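Local structure of PbSGBP-B lipoprotein (Prevotella bryantii B14, 6D2Y) at residues A[53-58]-A[62-67]; A[36-41]-A[120-125]; A[72-77]-A[84-89]. The protein probably binds polysaccharides at the cell surface as a lipoprotein of a polysaccharide utilization locus, and carries a bound magnesium ion. One frame throughout, in Å; residues are numbered along the deposited sequence.

Contact 1 of 3, residues A[53-58]-A[62-67]; sequences SLLTSA and STICLV
Ile64 meets Leu55 and Ala58 across the interior of the N-terminal beta sandwich, where the chain passes from one sheet to the other. A single methyl does the touching: Ile64 CG2 lies 3.8 Å from Leu55 CD1, and the same CG2 is 3.8 Å from Ala58 CB. Leu55 and Ile64 run obliquely to one another, so they share methyl contacts rather than lying flank to flank. Ile64 has its CG1 wedged between the backbone N and the carbonyl carbon (chi1 63°), which leaves CG2 beside the backbone N, facing both partners. A beta-branched residue suits this place because its short arm serves the contact while CG1 goes elsewhere. Leu55, longer than the alanine, reaches Ile64 CG2 with its CD1, and the small Ala58 lets the chains come close near their turn. No hydrogen bond joins the two segments. Ala58 is held by strand 121-129 of one sheet and Ile64 by Val98 of strand 95-99 in the other, while Leu55, in the loop before strand 57-59, bonds through its backbone to Ile43 of strand 39-45. At the turn, Ser62 CB rests 4.0 Å from Ala58 CB, while Ser62 OG is hydrogen-bonded to the backbone O of Ser59.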
loop_
_atom_site.group_PDB
_atom_site.type_symbol
_atom_site.label_atom_id
_atom_site.label_comp_id
_atom_site.label_asym_id
_atom_site.label_seq_id
_atom_site.Cartn_x
_atom_site.Cartn_y
_atom_site.Cartn_z
ATOM N N SER A 53 -32.145 -6.211 19.554
ATOM C CA SER A 53 -32.745 -6.375 20.868
ATOM C C SER A 53 -32.001 -7.393 21.718
ATOM O O SER A 53 -32.336 -7.562 22.896
ATOM C CB SER A 53 -34.215 -6.790 20.737
ATOM O OG SER A 53 -34.345 -7.932 19.908
ATOM N N LEU A 54 -31.005 -8.068 21.149
ATOM C CA LEU A 54 -30.223 -9.065 21.862
ATOM C C LEU A 54 -28.868 -9.182 21.179
ATOM O O LEU A 54 -28.780 -9.095 19.951
ATOM C CB LEU A 54 -30.944 -10.419 21.887
ATOM C CG LEU A 54 -30.318 -11.559 22.690
ATOM C CD1 LEU A 54 -31.423 -12.440 23.222
ATOM C CD2 LEU A 54 -29.353 -12.382 21.847
ATOM N N LEU A 55 -27.823 -9.382 21.978
ATOM C CA LEU A 55 -26.452 -9.439 21.488
ATOM C C LEU A 55 -25.795 -10.735 21.937
ATOM O O LEU A 55 -25.824 -11.071 23.125
ATOM C CB LEU A 55 -25.631 -8.249 21.991
ATOM C CG LEU A 55 -26.121 -6.842 21.657
ATOM C CD1 LEU A 55 -25.255 -5.807 22.356
ATOM C CD2 LEU A 55 -26.128 -6.615 20.153
ATOM N N THR A 56 -25.211 -11.458 20.983
ATOM C CA THR A 56 -24.294 -12.549 21.281
ATOM C C THR A 56 -22.842 -12.140 21.088
ATOM O O THR A 56 -21.943 -12.954 21.325
ATOM C CB THR A 56 -24.604 -13.771 20.408
ATOM O OG1 THR A 56 -24.485 -13.416 19.025
ATOM C CG2 THR A 56 -26.013 -14.277 20.678
ATOM N N SER A 57 -22.597 -10.901 20.666
ATOM C CA SER A 57 -21.254 -10.387 20.444
ATOM C C SER A 57 -21.285 -8.873 20.614
ATOM O O SER A 57 -22.353 -8.257 20.657
ATOM C CB SER A 57 -20.734 -10.778 19.060
ATOM O OG SER A 57 -21.131 -9.824 18.090
ATOM N N ALA A 58 -20.098 -8.276 20.714
ATOM C CA ALA A 58 -19.988 -6.830 20.853
ATOM C C ALA A 58 -18.555 -6.410 20.565
ATOM O O ALA A 58 -17.614 -7.142 20.882
ATOM C CB ALA A 58 -20.402 -6.366 22.257
ATOM N N SER A 62 -17.769 -1.277 23.357
ATOM C CA SER A 62 -19.220 -1.281 23.263
ATOM C C SER A 62 -19.834 -1.407 24.650
ATOM O O SER A 62 -19.378 -2.196 25.481
ATOM C CB SER A 62 -19.699 -2.427 22.374
ATOM O OG SER A 62 -19.170 -2.311 21.064
ATOM N N THR A 63 -20.871 -0.616 24.899
ATOM C CA THR A 63 -21.585 -0.654 26.168
ATOM C C THR A 63 -22.791 -1.574 26.025
ATOM O O THR A 63 -23.673 -1.325 25.196
ATOM C CB THR A 63 -22.014 0.751 26.591
ATOM O OG1 THR A 63 -20.884 1.630 26.543
ATOM C CG2 THR A 63 -22.566 0.734 28.005
ATOM N N ILE A 64 -22.823 -2.640 26.825
ATOM C CA ILE A 64 -23.883 -3.636 26.775
ATOM C C ILE A 64 -24.584 -3.675 28.127
ATOM O O ILE A 64 -24.072 -3.187 29.136
ATOM C CB ILE A 64 -23.348 -5.032 26.398
ATOM C CG1 ILE A 64 -22.378 -5.536 27.468
ATOM C CG2 ILE A 64 -22.675 -4.995 25.037
ATOM C CD1 ILE A 64 -21.821 -6.913 27.186
ATOM N N CYS A 65 -25.775 -4.272 28.135
ATOM C CA CYS A 65 -26.585 -4.379 29.344
ATOM C C CYS A 65 -26.967 -5.833 29.567
ATOM O O CYS A 65 -27.613 -6.447 28.712
ATOM C CB CYS A 65 -27.840 -3.508 29.254
ATOM S SG CYS A 65 -28.911 -3.652 30.701
ATOM N N LEU A 66 -26.575 -6.374 30.717
ATOM C CA LEU A 66 -26.915 -7.741 31.080
ATOM C C LEU A 66 -28.328 -7.797 31.641
ATOM O O LEU A 66 -28.763 -6.895 32.361
ATOM C CB LEU A 66 -25.925 -8.283 32.112
ATOM C CG LEU A 66 -24.570 -8.844 31.658
ATOM C CD1 LEU A 66 -23.838 -7.925 30.698
ATOM C CD2 LEU A 66 -23.702 -9.111 32.870
ATOM N N VAL A 67 -29.049 -8.863 31.307
ATOM C CA VAL A 67 -30.415 -9.060 31.780
ATOM C C VAL A 67 -30.455 -10.421 32.467
ATOM O O VAL A 67 -30.549 -11.461 31.806
ATOM C CB VAL A 67 -31.448 -8.966 30.653
ATOM C CG1 VAL A 67 -32.825 -9.377 31.155
ATOM C CG2 VAL A 67 -31.489 -7.548 30.104
#

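Contact 2 of 3, residues A[36-41]-A[120-125]; sequences GTPTVY and DTIPYD
Val40 lays its CG1 methyl over one face of the Tyr124 ring, a CH-pi contact with CG1 4.0 Å from the ring centroid and 22° off the normal. The methyl is offset toward the rim, where Val40 CG1 lies 3.7 Å from Tyr124 CE2, and the two side chains cross at about a right angle. Tyr124 holds its CG opposite the backbone N (chi1 174°), which carries the ring across to the valine; the flat aromatic surface suits a branched methyl partner. Two residues before Tyr124, Ile122 packs by aliphatic contact alone on Thr37 and Pro38. Ile122 CD1 touches Thr37 CG2 at 3.9 Å and Pro38 CD at 4.1 Å, so the end of the isoleucine spans a threonine methyl and a rigid proline ring. These contacts are apolar, and no hydrogen bond crosses between the backbones. They join the two sheets of the beta sandwich near its surface: strand 39-45, an outermost strand of its sheet, is bonded to strand 63-69 through Thr39 with Asp69, whereas strand 121-129 pairs with strand 111-116 through Ile122 with Met114. From that neighbour, Thr116 also touches Pro38 and Ile122, and Met114 touches Val40.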
loop_
_atom_site.group_PDB
_atom_site.type_symbol
_atom_site.label_atom_id
_atom_site.label_comp_id
_atom_site.label_asym_id
_atom_site.label_seq_id
_atom_site.Cartn_x
_atom_site.Cartn_y
_atom_site.Cartn_z
ATOM N N GLY A 36 -26.022 -14.898 46.411
ATOM C CA GLY A 36 -26.522 -15.844 45.433
ATOM C C GLY A 36 -25.613 -15.923 44.219
ATOM O O GLY A 36 -24.611 -15.216 44.100
ATOM N N THR A 37 -25.990 -16.816 43.303
ATOM C CA THR A 37 -25.220 -17.035 42.088
ATOM C C THR A 37 -25.818 -16.221 40.955
ATOM O O THR A 37 -27.001 -16.407 40.629
ATOM C CB THR A 37 -25.199 -18.512 41.719
ATOM O OG1 THR A 37 -24.939 -19.295 42.890
ATOM C CG2 THR A 37 -24.118 -18.784 40.685
ATOM N N PRO A 38 -25.059 -15.325 40.330
ATOM C CA PRO A 38 -25.632 -14.492 39.268
ATOM C C PRO A 38 -25.907 -15.296 38.006
ATOM O O PRO A 38 -25.131 -16.174 37.621
ATOM C CB PRO A 38 -24.553 -13.431 39.031
ATOM C CG PRO A 38 -23.282 -14.096 39.447
ATOM C CD PRO A 38 -23.647 -14.999 40.595
ATOM N N THR A 39 -27.032 -14.986 37.368
ATOM C CA THR A 39 -27.428 -15.586 36.105
ATOM C C THR A 39 -27.670 -14.486 35.077
ATOM O O THR A 39 -27.945 -13.337 35.427
ATOM C CB THR A 39 -28.694 -16.441 36.262
ATOM O OG1 THR A 39 -29.834 -15.587 36.425
ATOM C CG2 THR A 39 -28.578 -17.354 37.474
ATOM N N VAL A 40 -27.558 -14.845 33.799
ATOM C CA VAL A 40 -27.811 -13.921 32.696
ATOM C C VAL A 40 -28.790 -14.572 31.735
ATOM O O VAL A 40 -28.485 -15.612 31.141
ATOM C CB VAL A 40 -26.526 -13.522 31.956
ATOM C CG1 VAL A 40 -26.869 -12.901 30.608
ATOM C CG2 VAL A 40 -25.753 -12.535 32.777
ATOM N N TYR A 41 -29.955 -13.950 31.568
ATOM C CA TYR A 41 -30.940 -14.477 30.633
ATOM C C TYR A 41 -30.593 -14.094 29.200
ATOM O O TYR A 41 -30.710 -14.920 28.289
ATOM C CB TYR A 41 -32.337 -13.979 31.010
ATOM C CG TYR A 41 -32.760 -14.305 32.431
ATOM C CD1 TYR A 41 -33.831 -13.648 33.020
ATOM C CD2 TYR A 41 -32.101 -15.279 33.178
ATOM C CE1 TYR A 41 -34.226 -13.940 34.312
ATOM C CE2 TYR A 41 -32.488 -15.576 34.471
ATOM C CZ TYR A 41 -33.552 -14.904 35.031
ATOM O OH TYR A 41 -33.944 -15.198 36.315
ATOM N N ASP A 120 -15.554 -17.095 43.059
ATOM C CA ASP A 120 -16.054 -18.128 42.163
ATOM C C ASP A 120 -16.197 -17.568 40.750
ATOM O O ASP A 120 -16.459 -16.379 40.554
ATOM C CB ASP A 120 -17.401 -18.662 42.655
ATOM C CG ASP A 120 -17.285 -19.438 43.959
ATOM O OD1 ASP A 120 -16.304 -20.194 44.121
ATOM O OD2 ASP A 120 -18.182 -19.298 44.820
ATOM N N THR A 121 -16.022 -18.439 39.759
ATOM C CA THR A 121 -16.051 -18.052 38.351
ATOM C C THR A 121 -17.277 -18.659 37.682
ATOM O O THR A 121 -17.477 -19.877 37.731
ATOM C CB THR A 121 -14.778 -18.496 37.629
ATOM O OG1 THR A 121 -13.640 -17.854 38.217
ATOM C CG2 THR A 121 -14.847 -18.128 36.155
ATOM N N ILE A 122 -18.086 -17.810 37.054
ATOM C CA ILE A 122 -19.286 -18.248 36.344
ATOM C C ILE A 122 -19.188 -17.775 34.897
ATOM O O ILE A 122 -19.334 -16.575 34.625
ATOM C CB ILE A 122 -20.559 -17.724 37.025
ATOM C CG1 ILE A 122 -20.788 -18.450 38.351
ATOM C CG2 ILE A 122 -21.759 -17.912 36.127
ATOM C CD1 ILE A 122 -20.575 -17.580 39.563
ATOM N N PRO A 123 -18.931 -18.672 33.944
ATOM C CA PRO A 123 -18.703 -18.235 32.561
ATOM C C PRO A 123 -19.977 -18.153 31.731
ATOM O O PRO A 123 -20.805 -19.068 31.745
ATOM C CB PRO A 123 -17.756 -19.310 32.020
ATOM C CG PRO A 123 -18.178 -20.546 32.746
ATOM C CD PRO A 123 -18.670 -20.112 34.116
ATOM N N TYR A 124 -20.134 -17.053 31.002
ATOM C CA TYR A 124 -21.235 -16.866 30.064
ATOM C C TYR A 124 -20.640 -16.712 28.673
ATOM O O TYR A 124 -19.850 -15.791 28.435
ATOM C CB TYR A 124 -22.075 -15.644 30.445
ATOM C CG TYR A 124 -23.159 -15.287 29.453
ATOM C CD1 TYR A 124 -22.968 -14.277 28.521
ATOM C CD2 TYR A 124 -24.380 -15.951 29.459
ATOM C CE1 TYR A 124 -23.956 -13.944 27.614
ATOM C CE2 TYR A 124 -25.376 -15.623 28.560
ATOM C CZ TYR A 124 -25.158 -14.619 27.639
ATOM O OH TYR A 124 -26.142 -14.287 26.737
ATOM N N ASP A 125 -20.997 -17.622 27.767
ATOM C CA ASP A 125 -20.451 -17.595 26.415
ATOM C C ASP A 125 -20.816 -16.292 25.718
ATOM O O ASP A 125 -21.997 -15.961 25.580
ATOM C CB ASP A 125 -20.967 -18.789 25.614
ATOM C CG ASP A 125 -20.446 -20.111 26.134
ATOM O OD1 ASP A 125 -19.859 -20.130 27.237
ATOM O OD2 ASP A 125 -20.625 -21.133 25.439
#

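Contact 3 of 3, residues A[72-77]-A[84-89]; sequences KSIKGI and AVLNTS
Leu86 and Ile77 meet at about a right angle, the leucine lying across the strand with its two methyls doing different jobs. Leu86 CD1 rests against the base of the isoleucine, 3.9 Å from Ile77 CB. Ile77 CG1 stands beside its own backbone N (chi1 -70°), which keeps it within 4.0 Å of Leu86 CD1. Leu86 CD2 reaches back along the chain over the Lys75 carbonyl, 3.4 Å from Lys75 O and 4.0 Å from Gly76 CA, and Ile74 CG2 lies 4.2 Å from Leu86 CD2. A forked leucine fits here because a single side chain can thus cover four consecutive residues. Lys75 and Gly76 form a classic beta bulge, both facing Ile115 of strand 111-116, while strand 74-79 runs on into a beta hairpin with strand 82-83. Beyond that hairpin the chains stay joined by a nearly straight bond from Ala84 N to Ile77 O, 2.8 Å long with 170° at the hydrogen. Water 1 adds a bridge on the same pair of residues, accepting from Ile77 N and donating to Ala84 O. Small Ala84 fits beside this bond, its CB 4.3 Å from Ile77 CG2. Farther along this loop, Asn87 makes an Asx turn, its OD1 accepting from Ser89 N at 3.0 Å, with the donor lying above the carbonyl plane.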
loop_
_atom_site.group_PDB
_atom_site.type_symbol
_atom_site.label_atom_id
_atom_site.label_comp_id
_atom_site.label_asym_id
_atom_site.label_seq_id
_atom_site.Cartn_x
_atom_site.Cartn_y
_atom_site.Cartn_z
ATOM N N LYS A 72 -26.110 -8.277 41.382
ATOM C CA LYS A 72 -25.245 -7.553 42.303
ATOM C C LYS A 72 -24.364 -8.477 43.136
ATOM O O LYS A 72 -23.599 -7.988 43.975
ATOM C CB LYS A 72 -26.087 -6.642 43.198
ATOM C CG LYS A 72 -26.653 -5.447 42.441
ATOM C CD LYS A 72 -27.894 -4.869 43.101
ATOM C CE LYS A 72 -27.537 -3.985 44.283
ATOM N NZ LYS A 72 -27.524 -4.743 45.564
ATOM N N SER A 73 -24.451 -9.791 42.923
ATOM C CA SER A 73 -23.446 -10.718 43.428
ATOM C C SER A 73 -22.170 -10.698 42.599
ATOM O O SER A 73 -21.171 -11.301 43.007
ATOM C CB SER A 73 -24.005 -12.141 43.461
ATOM O OG SER A 73 -24.650 -12.409 44.694
ATOM N N ILE A 74 -22.187 -10.023 41.454
ATOM C CA ILE A 74 -21.027 -9.930 40.576
ATOM C C ILE A 74 -20.062 -8.900 41.144
ATOM O O ILE A 74 -20.397 -7.715 41.250
ATOM C CB ILE A 74 -21.452 -9.544 39.155
ATOM C CG1 ILE A 74 -22.529 -10.500 38.653
ATOM C CG2 ILE A 74 -20.246 -9.543 38.229
ATOM C CD1 ILE A 74 -23.258 -9.981 37.458
ATOM N N LYS A 75 -18.858 -9.342 41.497
ATOM C CA LYS A 75 -17.821 -8.416 41.933
ATOM C C LYS A 75 -16.924 -7.982 40.784
ATOM O O LYS A 75 -16.537 -6.811 40.709
ATOM C CB LYS A 75 -16.982 -9.049 43.047
ATOM C CG LYS A 75 -17.632 -8.954 44.412
ATOM C CD LYS A 75 -18.412 -7.655 44.545
ATOM C CE LYS A 75 -19.344 -7.685 45.737
ATOM N NZ LYS A 75 -20.720 -7.321 45.308
ATOM N N GLY A 76 -16.592 -8.901 39.882
ATOM C CA GLY A 76 -15.780 -8.569 38.732
ATOM C C GLY A 76 -16.311 -9.250 37.487
ATOM O O GLY A 76 -16.999 -10.271 37.553
ATOM N N ILE A 77 -15.981 -8.657 36.343
ATOM C CA ILE A 77 -16.309 -9.208 35.035
ATOM C C ILE A 77 -15.056 -9.146 34.174
ATOM O O ILE A 77 -14.428 -8.087 34.065
ATOM C CB ILE A 77 -17.461 -8.435 34.360
ATOM C CG1 ILE A 77 -18.788 -8.692 35.078
ATOM C CG2 ILE A 77 -17.575 -8.810 32.894
ATOM C CD1 ILE A 77 -19.984 -8.018 34.425
ATOM N N ALA A 84 -13.058 -5.885 33.052
ATOM C CA ALA A 84 -13.917 -4.737 32.820
ATOM C C ALA A 84 -14.008 -3.883 34.080
ATOM O O ALA A 84 -13.663 -4.316 35.183
ATOM C CB ALA A 84 -15.312 -5.184 32.385
ATOM N N VAL A 85 -14.483 -2.653 33.902
ATOM C CA VAL A 85 -14.669 -1.712 34.999
ATOM C C VAL A 85 -16.156 -1.649 35.320
ATOM O O VAL A 85 -16.973 -1.296 34.461
ATOM C CB VAL A 85 -14.120 -0.321 34.645
ATOM C CG1 VAL A 85 -14.374 0.653 35.784
ATOM C CG2 VAL A 85 -12.634 -0.406 34.326
ATOM N N LEU A 86 -16.509 -1.986 36.557
ATOM C CA LEU A 86 -17.896 -2.022 37.002
ATOM C C LEU A 86 -18.201 -0.758 37.796
ATOM O O LEU A 86 -17.519 -0.459 38.780
ATOM C CB LEU A 86 -18.164 -3.258 37.860
ATOM C CG LEU A 86 -18.643 -4.553 37.198
ATOM C CD1 LEU A 86 -17.875 -4.850 35.918
ATOM C CD2 LEU A 86 -18.513 -5.710 38.181
ATOM N N ASN A 87 -19.224 -0.023 37.372
ATOM C CA ASN A 87 -19.740 1.110 38.133
ATOM C C ASN A 87 -20.929 0.605 38.943
ATOM O O ASN A 87 -21.971 0.257 38.379
ATOM C CB ASN A 87 -20.135 2.268 37.216
ATOM C CG ASN A 87 -20.534 3.518 37.985
ATOM O OD1 ASN A 87 -20.774 3.483 39.193
ATOM N ND2 ASN A 87 -20.589 4.639 37.281
ATOM N N THR A 88 -20.758 0.562 40.268
ATOM C CA THR A 88 -21.808 0.082 41.160
ATOM C C THR A 88 -23.123 0.823 40.947
ATOM O O THR A 88 -24.200 0.243 41.127
ATOM C CB THR A 88 -21.341 0.222 42.615
ATOM O OG1 THR A 88 -20.202 -0.621 42.837
ATOM C CG2 THR A 88 -22.443 -0.170 43.592
ATOM N N SER A 89 -23.054 2.091 40.533
ATOM C CA SER A 89 -24.249 2.921 40.435
ATOM C C SER A 89 -25.209 2.463 39.344
ATOM O O SER A 89 -26.381 2.852 39.369
ATOM C CB SER A 89 -23.848 4.376 40.193
ATOM O OG SER A 89 -23.871 4.685 38.811
HETATM O O HOH W 1 -14.062 -6.552 36.858
#

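The three contacts gather in the N-terminal beta sandwich. The centres of contacts 1 and 2 are about 15 Å apart. Those of contacts 1 and 3 are about 16 Å apart, and those of contacts 2 and 3 about 13 Å. Contact 2 joins the beginning of this region to its last strand; contacts 1 and 3 follow in series inside the loop it closes. Strands 39-45 and 63-69 are neighbours in one sheet, where Val67 O and Tyr41 N form a probable hydrogen bond. Strands 57-59, 121-129 and 74-79 belong to the other. Leu66 packs on Val40 and Ile77, and Pro38 on Ile74, so one apolar interior links all three, away from the magnesium site.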